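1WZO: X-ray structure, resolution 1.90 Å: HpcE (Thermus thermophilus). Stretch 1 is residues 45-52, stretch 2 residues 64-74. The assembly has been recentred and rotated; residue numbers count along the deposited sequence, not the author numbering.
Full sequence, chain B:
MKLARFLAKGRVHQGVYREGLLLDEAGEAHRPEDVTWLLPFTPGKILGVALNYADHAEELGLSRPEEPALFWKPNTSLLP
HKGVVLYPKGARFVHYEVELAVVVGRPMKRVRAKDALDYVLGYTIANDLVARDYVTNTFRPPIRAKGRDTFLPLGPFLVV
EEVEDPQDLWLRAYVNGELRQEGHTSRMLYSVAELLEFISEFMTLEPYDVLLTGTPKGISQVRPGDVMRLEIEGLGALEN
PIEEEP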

# COMPACT_ATOMS: atom_id res chain seq x y z
N LYS B 45 -2.31 1.26 12.26
CA LYS B 45 -1.94 0.66 13.53
C LYS B 45 -3.12 0.68 14.49
O LYS B 45 -3.96 1.58 14.46
CB LYS B 45 -0.74 1.39 14.15
CG LYS B 45 -0.86 2.90 14.23
CD LYS B 45 0.39 3.50 14.88
CE LYS B 45 0.37 5.03 14.90
NZ LYS B 45 0.37 5.61 13.52
N ILE B 46 -3.17 -0.34 15.35
CA ILE B 46 -4.24 -0.51 16.32
C ILE B 46 -3.71 -0.54 17.74
O ILE B 46 -2.87 -1.38 18.08
CB ILE B 46 -4.96 -1.85 16.06
CG1 ILE B 46 -5.39 -1.95 14.59
CG2 ILE B 46 -6.18 -1.99 16.99
CD1 ILE B 46 -5.76 -3.37 14.14
N LEU B 47 -4.22 0.36 18.58
CA LEU B 47 -3.84 0.41 19.99
C LEU B 47 -5.07 0.17 20.85
O LEU B 47 -6.15 0.65 20.53
CB LEU B 47 -3.24 1.76 20.37
CG LEU B 47 -1.91 2.17 19.75
CD1 LEU B 47 -2.16 2.80 18.39
CD2 LEU B 47 -1.20 3.17 20.66
N GLY B 48 -4.88 -0.55 21.95
CA GLY B 48 -5.99 -0.81 22.86
C GLY B 48 -5.61 -0.26 24.22
O GLY B 48 -4.45 0.11 24.45
N VAL B 49 -6.58 -0.20 25.13
CA VAL B 49 -6.31 0.30 26.48
C VAL B 49 -6.82 -0.75 27.44
O VAL B 49 -7.96 -1.20 27.33
CB VAL B 49 -7.04 1.63 26.75
CG1 VAL B 49 -6.57 2.24 28.06
CG2 VAL B 49 -6.80 2.59 25.61
N ALA B 50 -5.98 -1.16 28.38
CA ALA B 50 -6.38 -2.16 29.35
C ALA B 50 -6.94 -1.46 30.58
O ALA B 50 -6.64 -0.29 30.83
CB ALA B 50 -5.17 -3.02 29.75
N LEU B 51 -7.77 -2.18 31.34
CA LEU B 51 -8.36 -1.64 32.56
C LEU B 51 -8.93 -0.23 32.37
O LEU B 51 -8.53 0.70 33.09
CB LEU B 51 -7.32 -1.61 33.68
CG LEU B 51 -6.56 -2.90 34.00
CD1 LEU B 51 -5.65 -2.66 35.20
CD2 LEU B 51 -7.54 -4.04 34.29
N ASN B 52 -9.84 -0.07 31.42
CA ASN B 52 -10.44 1.24 31.18
C ASN B 52 -11.91 1.32 31.62
O ASN B 52 -12.61 2.27 31.26
CB ASN B 52 -10.32 1.63 29.70
CG ASN B 52 -10.57 3.10 29.48
OD1 ASN B 52 -10.09 3.93 30.24
ND2 ASN B 52 -11.31 3.44 28.42
N ARG B 64 -8.78 6.42 38.76
CA ARG B 64 -8.31 5.74 37.56
C ARG B 64 -6.78 5.74 37.49
O ARG B 64 -6.12 6.53 38.17
CB ARG B 64 -8.87 6.43 36.31
CG ARG B 64 -8.32 7.82 36.07
CD ARG B 64 -8.97 8.47 34.87
NE ARG B 64 -8.39 9.77 34.58
CZ ARG B 64 -8.84 10.59 33.63
NH1 ARG B 64 -9.89 10.23 32.90
NH2 ARG B 64 -8.25 11.76 33.42
N PRO B 65 -6.20 4.86 36.66
CA PRO B 65 -4.75 4.74 36.49
C PRO B 65 -4.08 6.08 36.19
O PRO B 65 -4.68 6.95 35.55
CB PRO B 65 -4.62 3.76 35.32
CG PRO B 65 -5.83 2.89 35.48
CD PRO B 65 -6.91 3.90 35.79
N GLU B 66 -2.84 6.24 36.64
CA GLU B 66 -2.07 7.46 36.42
C GLU B 66 -2.01 7.80 34.94
O GLU B 66 -1.98 8.96 34.55
CB GLU B 66 -0.64 7.29 36.95
CG GLU B 66 -0.54 7.13 38.46
CD GLU B 66 0.82 6.63 38.91
OE1 GLU B 66 1.12 5.43 38.66
OE2 GLU B 66 1.59 7.41 39.49
N GLU B 67 -1.97 6.76 34.11
CA GLU B 67 -1.94 6.93 32.67
C GLU B 67 -2.54 5.70 32.01
O GLU B 67 -2.48 4.60 32.57
CB GLU B 67 -0.51 7.18 32.17
CG GLU B 67 0.43 5.98 32.21
CD GLU B 67 1.85 6.36 31.81
OE1 GLU B 67 2.53 7.05 32.59
OE2 GLU B 67 2.29 5.97 30.71
N PRO B 68 -3.14 5.86 30.83
CA PRO B 68 -3.75 4.73 30.12
C PRO B 68 -2.75 3.60 29.89
O PRO B 68 -1.61 3.85 29.48
CB PRO B 68 -4.21 5.36 28.80
CG PRO B 68 -4.46 6.78 29.17
CD PRO B 68 -3.29 7.11 30.06
N ALA B 69 -3.17 2.38 30.15
CA ALA B 69 -2.33 1.19 29.96
C ALA B 69 -2.52 0.72 28.52
O ALA B 69 -3.33 -0.16 28.24
CB ALA B 69 -2.75 0.10 30.94
N LEU B 70 -1.74 1.30 27.62
CA LEU B 70 -1.82 1.00 26.19
C LEU B 70 -1.13 -0.28 25.75
O LEU B 70 -0.09 -0.67 26.30
CB LEU B 70 -1.21 2.16 25.39
CG LEU B 70 -1.67 3.60 25.62
CD1 LEU B 70 -0.75 4.54 24.87
CD2 LEU B 70 -3.11 3.77 25.14
N PHE B 71 -1.70 -0.93 24.74
CA PHE B 71 -1.13 -2.14 24.17
C PHE B 71 -1.45 -2.21 22.68
O PHE B 71 -2.32 -1.49 22.18
CB PHE B 71 -1.61 -3.41 24.87
CG PHE B 71 -3.07 -3.70 24.70
CD1 PHE B 71 -4.01 -3.17 25.58
CD2 PHE B 71 -3.51 -4.52 23.67
CE1 PHE B 71 -5.36 -3.45 25.43
CE2 PHE B 71 -4.86 -4.81 23.52
CZ PHE B 71 -5.79 -4.28 24.41
N TRP B 72 -0.76 -3.10 21.98
CA TRP B 72 -0.90 -3.25 20.54
C TRP B 72 -1.62 -4.51 20.09
O TRP B 72 -1.56 -5.54 20.75
CB TRP B 72 0.51 -3.20 19.94
CG TRP B 72 0.64 -3.59 18.49
CD1 TRP B 72 0.20 -2.89 17.40
CD2 TRP B 72 1.35 -4.72 17.97
NE1 TRP B 72 0.61 -3.49 16.24
CE2 TRP B 72 1.32 -4.62 16.56
CE3 TRP B 72 2.03 -5.80 18.56
CZ2 TRP B 72 1.93 -5.56 15.73
CZ3 TRP B 72 2.64 -6.73 17.73
CH2 TRP B 72 2.59 -6.61 16.33
N LYS B 73 -2.31 -4.42 18.96
CA LYS B 73 -2.98 -5.56 18.34
C LYS B 73 -2.47 -5.54 16.89
O LYS B 73 -2.65 -4.55 16.18
CB LYS B 73 -4.51 -5.42 18.35
CG LYS B 73 -5.18 -5.55 19.72
CD LYS B 73 -5.29 -7.00 20.24
CE LYS B 73 -6.39 -7.80 19.55
NZ LYS B 73 -6.81 -9.02 20.35
N PRO B 74 -1.80 -6.62 16.46
CA PRO B 74 -1.27 -6.71 15.09
C PRO B 74 -2.37 -6.79 14.05
O PRO B 74 -3.45 -7.32 14.31
CB PRO B 74 -0.42 -7.98 15.13
CG PRO B 74 -1.16 -8.83 16.10
CD PRO B 74 -1.52 -7.86 17.21
O HOH W 1 -1.87 -2.87 14.26
O HOH W 2 -5.63 2.02 31.55

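The two stretches pair as neighbouring antiparallel strands, and the backbone does most of the joining. The centre of the ladder is the pair Gly 48 and Phe 71. Gly 48 N donates to Phe 71 O at 2.7 Å, and Phe 71 N donates back to Gly 48 O at 3.0 Å. Both amides and both carbonyls of this pair are therefore satisfied across the strands. The two carbonyl oxygens, Gly 48 O and Phe 71 O, come within 3.5 Å of each other, but both are acceptors and no bond forms between them.

On one side of this pair, Ala 50 N donates to Ala 69 O at 2.8 Å in a nearly straight bond. The return bond is replaced by water. Water 2 accepts from Ala 69 N at 2.9 Å and donates to Ala 50 O at 2.6 Å, so both groups are satisfied where the strands do not bond directly.

The other side follows the same scheme. Lys 73 N donates to Ile 46 O at 3.2 Å. Water 1 fills the gap on the return path: it accepts from Ile 46 N at 3.0 Å and donates to Lys 73 O at 2.7 Å. It also takes a weak bond from the indole Trp 72 NE1 at 3.2 Å. That gives the ring nitrogen a partner, although the residue is buried.

Contacts from alpha carbons supplement the ladder. Leu 47 CA lies 3.3 Å from Phe 71 O, Leu 70 CA lies 3.3 Å from Gly 48 O, and Val 49 CA lies 3.5 Å from Ala 69 O. These carbonyls already accept an amide proton, so the CH groups are secondary partners.

Side chains alternate between the two faces of the sheet. Leu 47, Val 49, Leu 70 and Trp 72 share one face, and all four are buried. Val 49 CG2 meets Leu 70 CD2 at 3.9 Å, while Val 49 CG1 reaches Pro 68 CB at 4.0 Å. Leu 47 CD2 and Leu 70 CD1 are more distant, at 4.5 Å. Leu 47, Val 49 and Leu 70 suit this buried face because their aliphatic side chains have no polar group to satisfy; Trp 72 has one, NE1, and water 1 accepts from it weakly.

The other face carries Ile 46, Ala 50, Ala 69, Phe 71 and Lys 73. Phe 71 has chi1 near +60° (p), and the end of its side chain comes nearer to the opposite strand. Its ring lies over Gly 48, with Gly 48 CA 3.9 Å from the ring centroid and 19° off the normal, a CH-pi contact. Glycine fits here because a CB in the ideal position would sit 2.5 Å from Phe 71 CZ, a clash. Ala 50 N is at the ring edge. The small Ala 50 and Ala 69 side chains meet CB to CB at 4.1 Å. Lys 73 packs its CB 4.1 Å from Ile 46 CG2, then leads away; its NZ is hydrogen-bonded elsewhere in the structure.

Together the stretches bury 608 Å², both sides summed.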